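Local coordinates for DUF6833 domain-containing protein (Pseudomonas phage LUZ7, PDB 3PF6), which is of unknown function but forms a small, mostly helical subunit that pairs with a second copy of itself, at residues D24-A29 with H39-A44; V8-Q13 with K54-Q59. All blocks are in the same frame, centred on the assembly; numbering follows the deposited sequence. Where two conformers were deposited one is given.

In the fold
Two contacts at opposite ends of one long helix hold this small two-helix subunit in shape. Interaction 1 joins helix 22-32 to the opening turns of helix 38-58, while interaction 2 lays the loop ahead of helix 22-32 against the closing turns of that same helix 38-58. Their centres lie 19 Å apart, on opposite sides of the middle of the chain, and their nearest atoms stay about 12 Å from each other. Along the sequence, interaction 1 is nested inside the loop that interaction 2 closes. Both also touch the second subunit, so the contacts that shape each chain lie beside those that pair the two.

Interaction 1. Residues D24-A29 with H39-A44; sequences DALEEA and HDFMRA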
loop_
_atom_site.group_PDB
_atom_site.type_symbol
_atom_site.label_atom_id
_atom_site.label_comp_id
_atom_site.label_asym_id
_atom_site.label_seq_id
_atom_site.Cartn_x
_atom_site.Cartn_y
_atom_site.Cartn_z
ATOM N N ASP A 24 -6.046 -8.079 6.958
ATOM C CA ASP A 24 -4.981 -9.078 6.916
ATOM C C ASP A 24 -3.717 -8.518 6.264
ATOM O O ASP A 24 -2.601 -8.809 6.690
ATOM C CB ASP A 24 -5.441 -10.314 6.119
ATOM C CG ASP A 24 -6.575 -11.071 6.797
ATOM O OD1 ASP A 24 -6.316 -12.081 7.444
ATOM O OD2 ASP A 24 -7.732 -10.610 6.716
ATOM N N ALA A 25 -3.895 -7.731 5.190
ATOM C CA ALA A 25 -2.753 -7.151 4.474
ATOM C C ALA A 25 -1.986 -6.195 5.387
ATOM O O ALA A 25 -0.757 -6.118 5.360
ATOM C CB ALA A 25 -3.243 -6.404 3.205
ATOM N N LEU A 26 -2.719 -5.442 6.215
ATOM C CA LEU A 26 -2.072 -4.574 7.188
ATOM C C LEU A 26 -1.331 -5.364 8.258
ATOM O O LEU A 26 -0.175 -5.074 8.567
ATOM C CB LEU A 26 -3.084 -3.609 7.838
ATOM C CG LEU A 26 -3.645 -2.531 6.907
ATOM C CD1 LEU A 26 -4.827 -1.852 7.599
ATOM C CD2 LEU A 26 -2.558 -1.536 6.466
ATOM N N GLU A 27 -1.977 -6.398 8.774
ATOM C CA GLU A 27 -1.327 -7.307 9.738
ATOM C C GLU A 27 0.004 -7.863 9.200
ATOM O O GLU A 27 1.026 -7.869 9.881
ATOM C CB GLU A 27 -2.280 -8.450 10.105
ATOM C CG GLU A 27 -3.468 -7.999 10.954
ATOM C CD GLU A 27 -4.603 -9.012 11.061
ATOM O OE1 GLU A 27 -4.502 -10.127 10.484
ATOM O OE2 GLU A 27 -5.609 -8.681 11.741
ATOM N N GLU A 28 -0.010 -8.326 7.960
ATOM C CA GLU A 28 1.171 -8.940 7.369
ATOM C C GLU A 28 2.240 -7.909 7.057
ATOM O O GLU A 28 3.420 -8.161 7.245
ATOM C CB GLU A 28 0.773 -9.785 6.147
ATOM C CG GLU A 28 -0.082 -10.966 6.539
ATOM C CD GLU A 28 0.686 -12.031 7.318
ATOM O OE1 GLU A 28 1.886 -12.236 7.045
ATOM O OE2 GLU A 28 0.076 -12.688 8.194
ATOM N N ALA A 29 1.851 -6.730 6.603
ATOM C CA ALA A 29 2.804 -5.667 6.419
ATOM C C ALA A 29 3.449 -5.264 7.749
ATOM O O ALA A 29 4.658 -4.974 7.791
ATOM C CB ALA A 29 2.137 -4.467 5.741
ATOM N N HIS A 39 1.723 5.264 13.847
ATOM C CA HIS A 39 1.405 6.433 13.044
ATOM C C HIS A 39 2.098 6.405 11.673
ATOM O O HIS A 39 1.441 6.623 10.607
ATOM C CB HIS A 39 1.769 7.741 13.750
ATOM C CG HIS A 39 1.346 8.949 12.982
ATOM N ND1 HIS A 39 2.176 9.623 12.116
ATOM C CD2 HIS A 39 0.146 9.565 12.914
ATOM C CE1 HIS A 39 1.504 10.610 11.552
ATOM N NE2 HIS A 39 0.272 10.604 12.031
ATOM N N ASP A 40 3.412 6.203 11.689
ATOM C CA ASP A 40 4.162 6.212 10.434
ATOM C C ASP A 40 3.706 5.051 9.553
ATOM O O ASP A 40 3.629 5.178 8.342
ATOM C CB ASP A 40 5.682 6.131 10.665
ATOM C CG ASP A 40 6.266 7.436 11.193
ATOM O OD1 ASP A 40 5.575 8.490 11.139
ATOM O OD2 ASP A 40 7.436 7.406 11.640
ATOM N N PHE A 41 3.437 3.894 10.172
ATOM C CA PHE A 41 2.982 2.716 9.437
ATOM C C PHE A 41 1.675 3.022 8.702
ATOM O O PHE A 41 1.539 2.757 7.507
ATOM C CB PHE A 41 2.809 1.536 10.394
ATOM C CG PHE A 41 2.312 0.301 9.731
ATOM C CD1 PHE A 41 3.188 -0.522 9.039
ATOM C CD2 PHE A 41 0.960 -0.046 9.796
ATOM C CE1 PHE A 41 2.728 -1.670 8.409
ATOM C CE2 PHE A 41 0.486 -1.208 9.170
ATOM C CZ PHE A 41 1.373 -2.006 8.467
HETATM N N MSE A 42 0.698 3.585 9.426
HETATM C CA MSE A 42 -0.565 3.879 8.763
HETATM C C MSE A 42 -0.415 4.976 7.730
HETATM O O MSE A 42 -1.097 4.954 6.706
HETATM C CB MSE A 42 -1.662 4.238 9.784
HETATM C CG MSE A 42 -2.049 3.078 10.662
HETATM SE SE MSE A 42 -2.796 1.561 9.668
HETATM C CE MSE A 42 -4.603 2.232 9.413
ATOM N N ARG A 43 0.465 5.943 7.981
ATOM C CA ARG A 43 0.658 7.006 7.003
ATOM C C ARG A 43 1.172 6.416 5.681
ATOM O O ARG A 43 0.701 6.791 4.604
ATOM C CB ARG A 43 1.589 8.096 7.522
ATOM C CG ARG A 43 1.706 9.307 6.620
ATOM C CD ARG A 43 2.464 10.425 7.287
ATOM N NE ARG A 43 2.443 11.664 6.498
ATOM C CZ ARG A 43 1.390 12.483 6.422
ATOM N NH1 ARG A 43 0.275 12.222 7.086
ATOM N NH2 ARG A 43 1.467 13.568 5.679
ATOM N N ALA A 44 2.097 5.462 5.799
ATOM C CA ALA A 44 2.696 4.808 4.635
ATOM C C ALA A 44 1.660 3.947 3.914
ATOM O O ALA A 44 1.441 4.070 2.699
ATOM C CB ALA A 44 3.905 3.969 5.058
#
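The ring of F41 reaches across from helix 38-58 to the backbone of L26 and the methyl of A29, joining a helical hairpin made with helix 22-32; within these segments it covers the most surface. The two segments run closer to antiparallel than parallel, at 127° between their directions, and their axes come no nearer than 11.6 Å. Such a wide spacing leaves little for the backbones to do, and large side chains must span the gap.

The tight part is the far end of the phenyl ring. CG of F41 stands anti to its backbone N (chi1 178°), which carries the ring out toward helix 22-32, and the ring meets that backbone obliquely. F41 CZ comes to 3.4 Å from the carbonyl oxygen L26 O, and F41 CE1 lies 3.7 Å from A29 C. A29, with only a methyl to offer, lets the ring come in close: its CB sits 3.8 Å from F41 CZ. The three residues are buried, and no hydrogen bond crosses between the segments, so shape and apolar surface hold them.

The looser side is that of M42, a selenomethionine introduced in place of methionine and only partly covered. Its chain, bent at all three torsions, brings the selenium beside the F41 ring. There the second subunit takes over part of the cover: Y16 of that subunit packs on M42, and Y48 of the same subunit on L26. L26 also touches L45 and M46 farther along helix 38-58, and thus joins the hairpin core to the dimer contact. Its CD2 branch serves both partners on helix 38-58, L26 CD2 lying 4.1 Å from F41 CE2 and a slack 4.5 Å from M42 SE.

Interaction 2. Residues V8-Q13 with K54-Q59; sequences VRPVAQ and KVMEEQ
P10 lodges its ring against the end of helix 38-58, where V55 and M56 on the helix and Q59 just past its end receive it. An extended N-terminal arm thus crosses the C-terminal end of the long helix, and P10 is the centre of an inverse gamma turn that bends the arm at this point.

Apolar contacts come first. At one ring carbon, P10 CD meets V55 CG1 at 4.0 Å, the two side chains crossing at about a right angle. That branch of V55 lies anti to the backbone N (chi1 167°), which sets it toward the proline. At another, P10 CB rests 3.6 Å from M56 CG, but this selenomethionine has two conformers and the distance holds for one of them, so it is less certain. L52, one turn earlier, also touches P10.

The amide of Q59 supplies a different kind of packing. Its side chain, extended beyond CG, approaches P10 from the opposite direction, Q59 NE2 lying 3.4 Å from P10 CG. This is van der Waals contact, without a hydrogen bond.

Hydrogen bonds form the third group. V11 N binds R9 O at 2.7 Å across the gamma turn, and Q13 NE2 gives V11 O a nearly straight bond (168°) from above its carbonyl plane. The second subunit grips the same arm: its H49 NE2 bonds to V11 O, its T22 OG1 to V8 O, and its N50 OD1 to Q13 N. A water bound to P10 O at 2.9 Å reaches Q59 OE1 only weakly.

Apolar surface therefore seats the proline on its own helix, while the hydrogen bonds described here go to its turn, to the partner chain and to water, so the arm's position depends on both its own helix and the second subunit.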
loop_
_atom_site.group_PDB
_atom_site.type_symbol
_atom_site.label_atom_id
_atom_site.label_comp_id
_atom_site.label_asym_id
_atom_site.label_seq_id
_atom_site.Cartn_x
_atom_site.Cartn_y
_atom_site.Cartn_z
ATOM N N VAL A 8 2.857 1.517 -10.605
ATOM C CA VAL A 8 2.203 0.240 -10.488
ATOM C C VAL A 8 0.751 0.456 -10.914
ATOM O O VAL A 8 0.028 1.232 -10.298
ATOM C CB VAL A 8 2.259 -0.286 -9.052
ATOM C CG1 VAL A 8 1.687 -1.684 -8.978
ATOM C CG2 VAL A 8 3.707 -0.328 -8.512
ATOM N N ARG A 9 0.332 -0.249 -11.954
ATOM C CA ARG A 9 -1.037 -0.153 -12.438
ATOM C C ARG A 9 -1.976 -0.904 -11.502
ATOM O O ARG A 9 -1.560 -1.831 -10.780
ATOM C CB ARG A 9 -1.134 -0.696 -13.859
ATOM C CG ARG A 9 -0.122 -0.073 -14.809
ATOM C CD ARG A 9 -0.407 -0.381 -16.267
ATOM N NE ARG A 9 0.460 0.397 -17.146
ATOM C CZ ARG A 9 1.575 -0.035 -17.736
ATOM N NH1 ARG A 9 2.002 -1.287 -17.586
ATOM N NH2 ARG A 9 2.262 0.801 -18.513
ATOM N N PRO A 10 -3.250 -0.518 -11.489
ATOM C CA PRO A 10 -4.222 -1.101 -10.584
ATOM C C PRO A 10 -4.726 -2.504 -11.038
ATOM O O PRO A 10 -5.930 -2.723 -11.250
ATOM C CB PRO A 10 -5.340 -0.053 -10.575
ATOM C CG PRO A 10 -5.271 0.509 -11.948
ATOM C CD PRO A 10 -3.827 0.607 -12.262
ATOM N N VAL A 11 -3.765 -3.410 -11.172
ATOM C CA VAL A 11 -3.953 -4.793 -11.520
ATOM C C VAL A 11 -3.062 -5.632 -10.613
ATOM O O VAL A 11 -2.107 -5.147 -10.019
ATOM C CB VAL A 11 -3.565 -5.092 -12.964
ATOM C CG1 VAL A 11 -4.427 -4.219 -13.905
ATOM C CG2 VAL A 11 -2.069 -4.890 -13.200
ATOM N N ALA A 12 -3.402 -6.908 -10.516
ATOM C CA ALA A 12 -2.605 -7.841 -9.735
ATOM C C ALA A 12 -1.154 -7.889 -10.197
ATOM O O ALA A 12 -0.860 -7.868 -11.415
ATOM C CB ALA A 12 -3.238 -9.232 -9.820
ATOM N N GLN A 13 -0.263 -7.978 -9.217
ATOM C CA GLN A 13 1.170 -7.966 -9.437
ATOM C C GLN A 13 1.733 -9.315 -9.066
ATOM O O GLN A 13 1.658 -9.725 -7.924
ATOM C CB GLN A 13 1.828 -6.903 -8.626
ATOM C CG GLN A 13 1.267 -5.495 -8.895
ATOM C CD GLN A 13 1.675 -4.972 -10.218
ATOM O OE1 GLN A 13 2.886 -4.909 -10.492
ATOM N NE2 GLN A 13 0.707 -4.564 -11.057
ATOM N N LYS A 54 -7.788 6.325 -5.727
ATOM C CA LYS A 54 -7.948 7.460 -6.652
ATOM C C LYS A 54 -7.586 7.033 -8.072
ATOM O O LYS A 54 -8.307 7.335 -9.005
ATOM C CB LYS A 54 -7.128 8.645 -6.171
ATOM C CG LYS A 54 -7.218 9.910 -7.019
ATOM C CD LYS A 54 -6.278 10.976 -6.430
ATOM C CE LYS A 54 -6.225 12.267 -7.241
ATOM N NZ LYS A 54 -5.285 13.241 -6.572
ATOM N N VAL A 55 -6.467 6.329 -8.232
ATOM C CA VAL A 55 -6.057 5.822 -9.554
ATOM C C VAL A 55 -7.133 4.934 -10.173
ATOM O O VAL A 55 -7.479 5.077 -11.353
ATOM C CB VAL A 55 -4.715 5.084 -9.481
ATOM C CG1 VAL A 55 -4.460 4.281 -10.778
ATOM C CG2 VAL A 55 -3.583 6.068 -9.202
HETATM N N MSE A 56 -7.657 4.000 -9.386
HETATM C CA MSE A 56 -8.715 3.093 -9.861
HETATM C C MSE A 56 -9.967 3.834 -10.271
HETATM O O MSE A 56 -10.558 3.538 -11.327
HETATM C CB MSE A 56 -9.081 2.052 -8.789
HETATM C CG MSE A 56 -8.568 0.655 -9.076
HETATM SE SE MSE A 56 -9.336 -0.297 -10.641
HETATM C CE MSE A 56 -11.235 0.231 -10.501
ATOM N N GLU A 57 -10.374 4.798 -9.448
ATOM C CA GLU A 57 -11.589 5.580 -9.690
ATOM C C GLU A 57 -11.481 6.453 -10.924
ATOM O O GLU A 57 -12.482 6.632 -11.631
ATOM C CB GLU A 57 -11.907 6.472 -8.491
ATOM C CG GLU A 57 -12.477 5.703 -7.289
ATOM C CD GLU A 57 -12.694 6.581 -6.038
ATOM O OE1 GLU A 57 -12.161 7.722 -5.983
ATOM O OE2 GLU A 57 -13.415 6.128 -5.112
ATOM N N GLU A 58 -10.295 6.999 -11.176
ATOM C CA GLU A 58 -10.094 7.963 -12.266
ATOM C C GLU A 58 -10.022 7.272 -13.629
ATOM O O GLU A 58 -10.340 7.886 -14.652
ATOM C CB GLU A 58 -8.847 8.827 -12.013
ATOM N N GLN A 59 -9.700 5.989 -13.653
ATOM C CA GLN A 59 -9.645 5.239 -14.912
ATOM C C GLN A 59 -10.983 5.101 -15.579
ATOM O O GLN A 59 -12.006 5.291 -14.944
ATOM C CB GLN A 59 -9.215 3.825 -14.660
ATOM C CG GLN A 59 -7.811 3.675 -14.394
ATOM C CD GLN A 59 -7.469 2.228 -14.290
ATOM O OE1 GLN A 59 -8.222 1.440 -13.706
ATOM N NE2 GLN A 59 -6.349 1.852 -14.880
HETATM O O HOH W 1 -7.646 -1.832 -13.473
#